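Local coordinates for protein Ves (Pseudomonas fluorescens, PDB 5V00) that is a bicupin of still uncertain biochemical function that takes part in histidine utilization, at residues Q143-L157 with I178-Q191. Numbering follows the deposited sequence.
Sequences QTVLVFSVADEVKVL and ISVTGRCCLIELTQ
Thr144, Leu146 and Phe148 pair through their backbones with Leu189, Ile187 and Cys185, each couple exchanging two N-H···O bonds, so that strands 144-149 and 184-191 run antiparallel at 165°. Past the turn at 150-153 the two segments pair again, Lys155 with Thr181 (N to O 2.9 Å), but now in the opposing sheet of the second cupin barrel. At the bend, Val150 N reaches Arg183 O (3.0 Å), and Ala151 N donates to Ser149 OG in an ST turn.

Polar side chains close the far end. Gln191 N gives Gln143 OE1 a straight bond of 2.9 Å that arrives from above the carbonyl plane, 63° out of it, while Gln143 N donates to Thr190 OG1 (3.1 Å). Water 1 bridges Gln143 OE1, Leu189 O and Thr144 OG1, the last also bonded to Asp170. Shortening Gln143 to an alanine removes OE1 and is likely to leave Gln191 N without its acceptor and water 1 less firmly held.

Apolar contacts lie on both faces. Leu146 CD1 lies 3.9 Å from Leu189 CD1, on the face covered by Trp47 of strand 47-54. On the other face, inside the barrel, the two methyls of Val147 diverge: CG1, anti to the backbone N (chi1 -176°), meets Cys184 SG at 3.8 Å, and CG2 lies alongside Leu186 CD2. Val145 CG1 and Ile178 CD1 meet tip to tip across the interior at 4.1 Å.

Backbone bonds thus set the register, the Val145 and Val147 face packs within the barrel and the Leu146 and Leu189 face against strand 47-54, with polar side chains and a water tying the pair at the Gln143 end.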
loop_
_atom_site.group_PDB
_atom_site.type_symbol
_atom_site.label_atom_id
_atom_site.label_comp_id
_atom_site.label_asym_id
_atom_site.label_seq_id
_atom_site.Cartn_x
_atom_site.Cartn_y
_atom_site.Cartn_z
ATOM N N GLN B 143 -12.802 6.452 10.916
ATOM C CA GLN B 143 -11.377 6.744 10.852
ATOM C C GLN B 143 -10.758 6.403 9.503
ATOM O O GLN B 143 -9.826 7.130 9.034
ATOM C CB GLN B 143 -10.617 5.920 11.877
ATOM C CG GLN B 143 -10.848 6.208 13.313
ATOM C CD GLN B 143 -10.213 5.043 14.192
ATOM O OE1 GLN B 143 -9.703 3.894 13.709
ATOM N NE2 GLN B 143 -10.241 5.324 15.490
ATOM N N THR B 144 -11.236 5.328 8.890
ATOM C CA THR B 144 -10.746 4.924 7.564
ATOM C C THR B 144 -11.920 4.746 6.613
ATOM O O THR B 144 -12.929 4.153 6.951
ATOM C CB THR B 144 -9.990 3.594 7.664
ATOM O OG1 THR B 144 -8.875 3.776 8.527
ATOM C CG2 THR B 144 -9.504 3.106 6.310
ATOM N N VAL B 145 -11.793 5.332 5.468
ATOM C CA VAL B 145 -12.771 5.217 4.400
ATOM C C VAL B 145 -12.109 4.693 3.166
ATOM O O VAL B 145 -11.076 5.232 2.715
ATOM C CB VAL B 145 -13.519 6.570 4.089
ATOM C CG1 VAL B 145 -14.547 6.314 2.982
ATOM C CG2 VAL B 145 -14.164 7.119 5.334
ATOM N N LEU B 146 -12.709 3.684 2.531
ATOM C CA LEU B 146 -12.139 3.019 1.392
ATOM C C LEU B 146 -13.159 3.092 0.239
ATOM O O LEU B 146 -14.400 2.886 0.473
ATOM C CB LEU B 146 -11.802 1.532 1.666
ATOM C CG LEU B 146 -10.795 1.382 2.791
ATOM C CD1 LEU B 146 -11.005 -0.025 3.384
ATOM C CD2 LEU B 146 -9.404 1.453 2.177
ATOM N N VAL B 147 -12.688 3.368 -0.939
ATOM C CA VAL B 147 -13.508 3.430 -2.164
ATOM C C VAL B 147 -12.872 2.554 -3.203
ATOM O O VAL B 147 -11.837 2.890 -3.747
ATOM C CB VAL B 147 -13.729 4.864 -2.717
ATOM C CG1 VAL B 147 -14.635 4.865 -3.904
ATOM C CG2 VAL B 147 -14.309 5.781 -1.661
ATOM N N PHE B 148 -13.533 1.431 -3.543
ATOM C CA PHE B 148 -12.993 0.439 -4.488
ATOM C C PHE B 148 -13.798 0.470 -5.767
ATOM O O PHE B 148 -15.010 0.217 -5.753
ATOM C CB PHE B 148 -13.093 -0.959 -3.871
ATOM C CG PHE B 148 -12.643 -2.077 -4.771
ATOM C CD1 PHE B 148 -11.289 -2.320 -4.960
ATOM C CD2 PHE B 148 -13.567 -2.903 -5.398
ATOM C CE1 PHE B 148 -10.860 -3.305 -5.806
ATOM C CE2 PHE B 148 -13.172 -3.856 -6.288
ATOM C CZ PHE B 148 -11.806 -4.145 -6.439
ATOM N N SER B 149 -13.165 0.824 -6.874
ATOM C CA SER B 149 -13.804 0.979 -8.178
ATOM C C SER B 149 -14.044 -0.318 -8.954
ATOM O O SER B 149 -13.116 -1.156 -9.021
ATOM C CB SER B 149 -12.928 1.882 -9.064
ATOM O OG SER B 149 -13.435 1.931 -10.371
ATOM N N VAL B 150 -15.228 -0.458 -9.564
ATOM C CA VAL B 150 -15.447 -1.506 -10.541
ATOM C C VAL B 150 -15.843 -0.879 -11.869
ATOM O O VAL B 150 -16.632 -1.448 -12.602
ATOM C CB VAL B 150 -16.428 -2.602 -10.039
ATOM C CG1 VAL B 150 -15.856 -3.357 -8.834
ATOM C CG2 VAL B 150 -17.776 -2.018 -9.711
ATOM N N ALA B 151 -15.328 0.313 -12.152
ATOM C CA ALA B 151 -15.705 1.036 -13.381
ATOM C C ALA B 151 -14.490 1.672 -13.983
ATOM O O ALA B 151 -13.441 1.834 -13.308
ATOM C CB ALA B 151 -16.738 2.097 -13.107
ATOM N N ASP B 152 -14.611 2.079 -15.254
ATOM C CA ASP B 152 -13.457 2.738 -15.862
ATOM C C ASP B 152 -13.052 4.038 -15.192
ATOM O O ASP B 152 -11.882 4.441 -15.224
ATOM C CB ASP B 152 -13.737 3.035 -17.333
ATOM C CG ASP B 152 -13.712 1.792 -18.202
ATOM O OD1 ASP B 152 -13.199 0.748 -17.833
ATOM O OD2 ASP B 152 -14.221 1.902 -19.313
ATOM N N GLU B 153 -14.022 4.757 -14.629
ATOM C CA GLU B 153 -13.731 5.998 -13.949
ATOM C C GLU B 153 -14.702 6.235 -12.762
ATOM O O GLU B 153 -15.886 6.495 -12.948
ATOM C CB GLU B 153 -13.821 7.182 -14.896
ATOM C CG GLU B 153 -13.351 8.460 -14.284
ATOM C CD GLU B 153 -13.309 9.638 -15.245
ATOM O OE1 GLU B 153 -14.279 10.389 -15.267
ATOM O OE2 GLU B 153 -12.314 9.772 -15.943
ATOM N N VAL B 154 -14.200 6.091 -11.555
ATOM C CA VAL B 154 -14.932 6.536 -10.359
ATOM C C VAL B 154 -14.205 7.801 -9.857
ATOM O O VAL B 154 -12.945 7.840 -9.677
ATOM C CB VAL B 154 -14.881 5.446 -9.309
ATOM C CG1 VAL B 154 -15.366 5.987 -7.979
ATOM C CG2 VAL B 154 -15.710 4.251 -9.798
ATOM N N LYS B 155 -14.957 8.876 -9.716
ATOM C CA LYS B 155 -14.443 10.152 -9.220
ATOM C C LYS B 155 -14.709 10.332 -7.761
ATOM O O LYS B 155 -15.852 10.190 -7.332
ATOM C CB LYS B 155 -15.116 11.309 -9.981
ATOM C CG LYS B 155 -14.856 11.305 -11.497
ATOM C CD LYS B 155 -15.640 12.418 -12.198
ATOM C CE LYS B 155 -14.855 13.651 -12.403
ATOM N NZ LYS B 155 -15.757 14.854 -12.536
ATOM N N VAL B 156 -13.677 10.651 -6.998
ATOM C CA VAL B 156 -13.791 10.790 -5.568
ATOM C C VAL B 156 -12.602 11.576 -5.055
ATOM O O VAL B 156 -11.433 11.258 -5.362
ATOM C CB VAL B 156 -13.937 9.448 -4.828
ATOM C CG1 VAL B 156 -12.854 8.449 -5.263
ATOM C CG2 VAL B 156 -14.002 9.647 -3.324
ATOM N N LEU B 157 -12.904 12.643 -4.322
ATOM C CA LEU B 157 -11.894 13.472 -3.661
ATOM C C LEU B 157 -10.817 13.970 -4.594
ATOM O O LEU B 157 -9.660 14.016 -4.234
ATOM C CB LEU B 157 -11.332 12.752 -2.458
ATOM C CG LEU B 157 -12.267 12.605 -1.266
ATOM C CD1 LEU B 157 -11.882 11.563 -0.266
ATOM C CD2 LEU B 157 -12.531 13.969 -0.602
ATOM N N ILE B 178 -17.981 13.479 1.673
ATOM C CA ILE B 178 -17.369 12.786 0.539
ATOM C C ILE B 178 -18.426 12.586 -0.542
ATOM O O ILE B 178 -19.462 11.995 -0.339
ATOM C CB ILE B 178 -16.721 11.419 0.933
ATOM C CG1 ILE B 178 -15.624 11.661 1.964
ATOM C CG2 ILE B 178 -16.212 10.739 -0.334
ATOM C CD1 ILE B 178 -15.053 10.384 2.534
ATOM N N SER B 179 -18.117 13.084 -1.748
ATOM C CA SER B 179 -18.922 12.799 -2.909
ATOM C C SER B 179 -18.224 11.776 -3.770
ATOM O O SER B 179 -16.988 11.840 -3.949
ATOM C CB SER B 179 -19.121 14.083 -3.728
ATOM O OG SER B 179 -19.914 15.088 -3.010
ATOM N N VAL B 180 -18.986 10.853 -4.355
ATOM C CA VAL B 180 -18.432 9.852 -5.219
ATOM C C VAL B 180 -19.301 9.714 -6.457
ATOM O O VAL B 180 -20.517 9.776 -6.348
ATOM C CB VAL B 180 -18.388 8.472 -4.535
ATOM C CG1 VAL B 180 -17.728 7.462 -5.406
ATOM C CG2 VAL B 180 -17.678 8.548 -3.224
ATOM N N THR B 181 -18.696 9.551 -7.633
ATOM C CA THR B 181 -19.462 9.276 -8.860
ATOM C C THR B 181 -18.946 8.046 -9.511
ATOM O O THR B 181 -17.703 7.925 -9.749
ATOM C CB THR B 181 -19.368 10.489 -9.859
ATOM O OG1 THR B 181 -19.936 11.660 -9.224
ATOM C CG2 THR B 181 -20.119 10.153 -11.123
ATOM N N GLY B 182 -19.830 7.085 -9.724
ATOM C CA GLY B 182 -19.556 5.810 -10.417
ATOM C C GLY B 182 -19.712 4.541 -9.620
ATOM O O GLY B 182 -19.981 4.587 -8.418
ATOM N N ARG B 183 -19.540 3.403 -10.255
ATOM C CA ARG B 183 -19.837 2.143 -9.634
ATOM C C ARG B 183 -18.679 1.679 -8.761
ATOM O O ARG B 183 -17.537 1.458 -9.288
ATOM C CB ARG B 183 -20.145 1.110 -10.677
ATOM C CG ARG B 183 -20.679 -0.210 -10.132
ATOM C CD ARG B 183 -22.160 -0.221 -10.177
ATOM N NE ARG B 183 -22.892 -1.463 -9.835
ATOM C CZ ARG B 183 -23.381 -1.784 -8.585
ATOM N NH1 ARG B 183 -23.161 -1.071 -7.421
ATOM N NH2 ARG B 183 -24.082 -2.917 -8.465
ATOM N N CYS B 184 -18.907 1.538 -7.488
ATOM C CA CYS B 184 -17.836 1.248 -6.545
ATOM C C CYS B 184 -18.390 0.711 -5.234
ATOM O O CYS B 184 -19.611 0.726 -4.989
ATOM C CB CYS B 184 -17.038 2.532 -6.289
ATOM S SG CYS B 184 -17.974 3.858 -5.459
ATOM N N CYS B 185 -17.505 0.242 -4.371
ATOM C CA CYS B 185 -17.822 -0.220 -3.045
ATOM C C CYS B 185 -17.259 0.746 -2.009
ATOM O O CYS B 185 -16.082 1.174 -2.103
ATOM C CB CYS B 185 -17.290 -1.639 -2.792
ATOM S SG CYS B 185 -17.852 -2.371 -1.231
ATOM N N LEU B 186 -18.096 1.178 -1.112
ATOM C CA LEU B 186 -17.760 2.094 -0.013
ATOM C C LEU B 186 -17.566 1.306 1.268
ATOM O O LEU B 186 -18.493 0.624 1.716
ATOM C CB LEU B 186 -18.870 3.139 0.232
ATOM C CG LEU B 186 -19.247 4.004 -0.962
ATOM C CD1 LEU B 186 -20.377 4.906 -0.561
ATOM C CD2 LEU B 186 -18.079 4.749 -1.595
ATOM N N ILE B 187 -16.386 1.342 1.886
ATOM C CA ILE B 187 -16.137 0.681 3.152
ATOM C C ILE B 187 -15.666 1.686 4.192
ATOM O O ILE B 187 -14.831 2.562 3.883
ATOM C CB ILE B 187 -15.136 -0.461 3.005
ATOM C CG1 ILE B 187 -15.718 -1.534 2.056
ATOM C CG2 ILE B 187 -14.675 -1.037 4.303
ATOM C CD1 ILE B 187 -14.759 -2.597 1.657
ATOM N N GLU B 188 -16.139 1.572 5.406
ATOM C CA GLU B 188 -15.753 2.423 6.459
ATOM C C GLU B 188 -15.358 1.573 7.694
ATOM O O GLU B 188 -16.066 0.631 8.079
ATOM C CB GLU B 188 -16.843 3.365 6.866
ATOM C CG GLU B 188 -17.258 4.317 5.776
ATOM C CD GLU B 188 -18.397 5.300 6.200
ATOM O OE1 GLU B 188 -18.673 5.504 7.374
ATOM O OE2 GLU B 188 -18.958 5.833 5.330
ATOM N N LEU B 189 -14.235 1.904 8.272
ATOM C CA LEU B 189 -13.672 1.123 9.392
ATOM C C LEU B 189 -13.195 2.060 10.464
ATOM O O LEU B 189 -12.509 3.063 10.174
ATOM C CB LEU B 189 -12.563 0.230 8.887
ATOM C CG LEU B 189 -12.984 -0.866 7.901
ATOM C CD1 LEU B 189 -11.883 -1.177 6.995
ATOM C CD2 LEU B 189 -13.298 -2.114 8.752
ATOM N N THR B 190 -13.492 1.711 11.698
ATOM C CA THR B 190 -13.086 2.490 12.898
ATOM C C THR B 190 -12.689 1.551 14.047
ATOM O O THR B 190 -13.437 0.649 14.394
ATOM C CB THR B 190 -14.235 3.396 13.341
ATOM O OG1 THR B 190 -14.531 4.316 12.285
ATOM C CG2 THR B 190 -13.896 4.141 14.570
ATOM N N GLN B 191 -11.528 1.813 14.646
ATOM C CA GLN B 191 -11.052 1.050 15.782
ATOM C C GLN B 191 -12.014 1.208 16.921
ATOM O O GLN B 191 -12.626 2.272 17.140
ATOM C CB GLN B 191 -9.714 1.594 16.252
ATOM C CG GLN B 191 -8.575 1.027 15.542
ATOM C CD GLN B 191 -7.268 1.303 16.303
ATOM O OE1 GLN B 191 -6.682 0.409 16.909
ATOM N NE2 GLN B 191 -6.887 2.554 16.332
HETATM O O HOH W 1 -9.622 2.688 11.238
HETATM O O HOH W 2 -17.617 8.518 -12.756
HETATM O O HOH W 3 -15.318 13.897 -3.412
#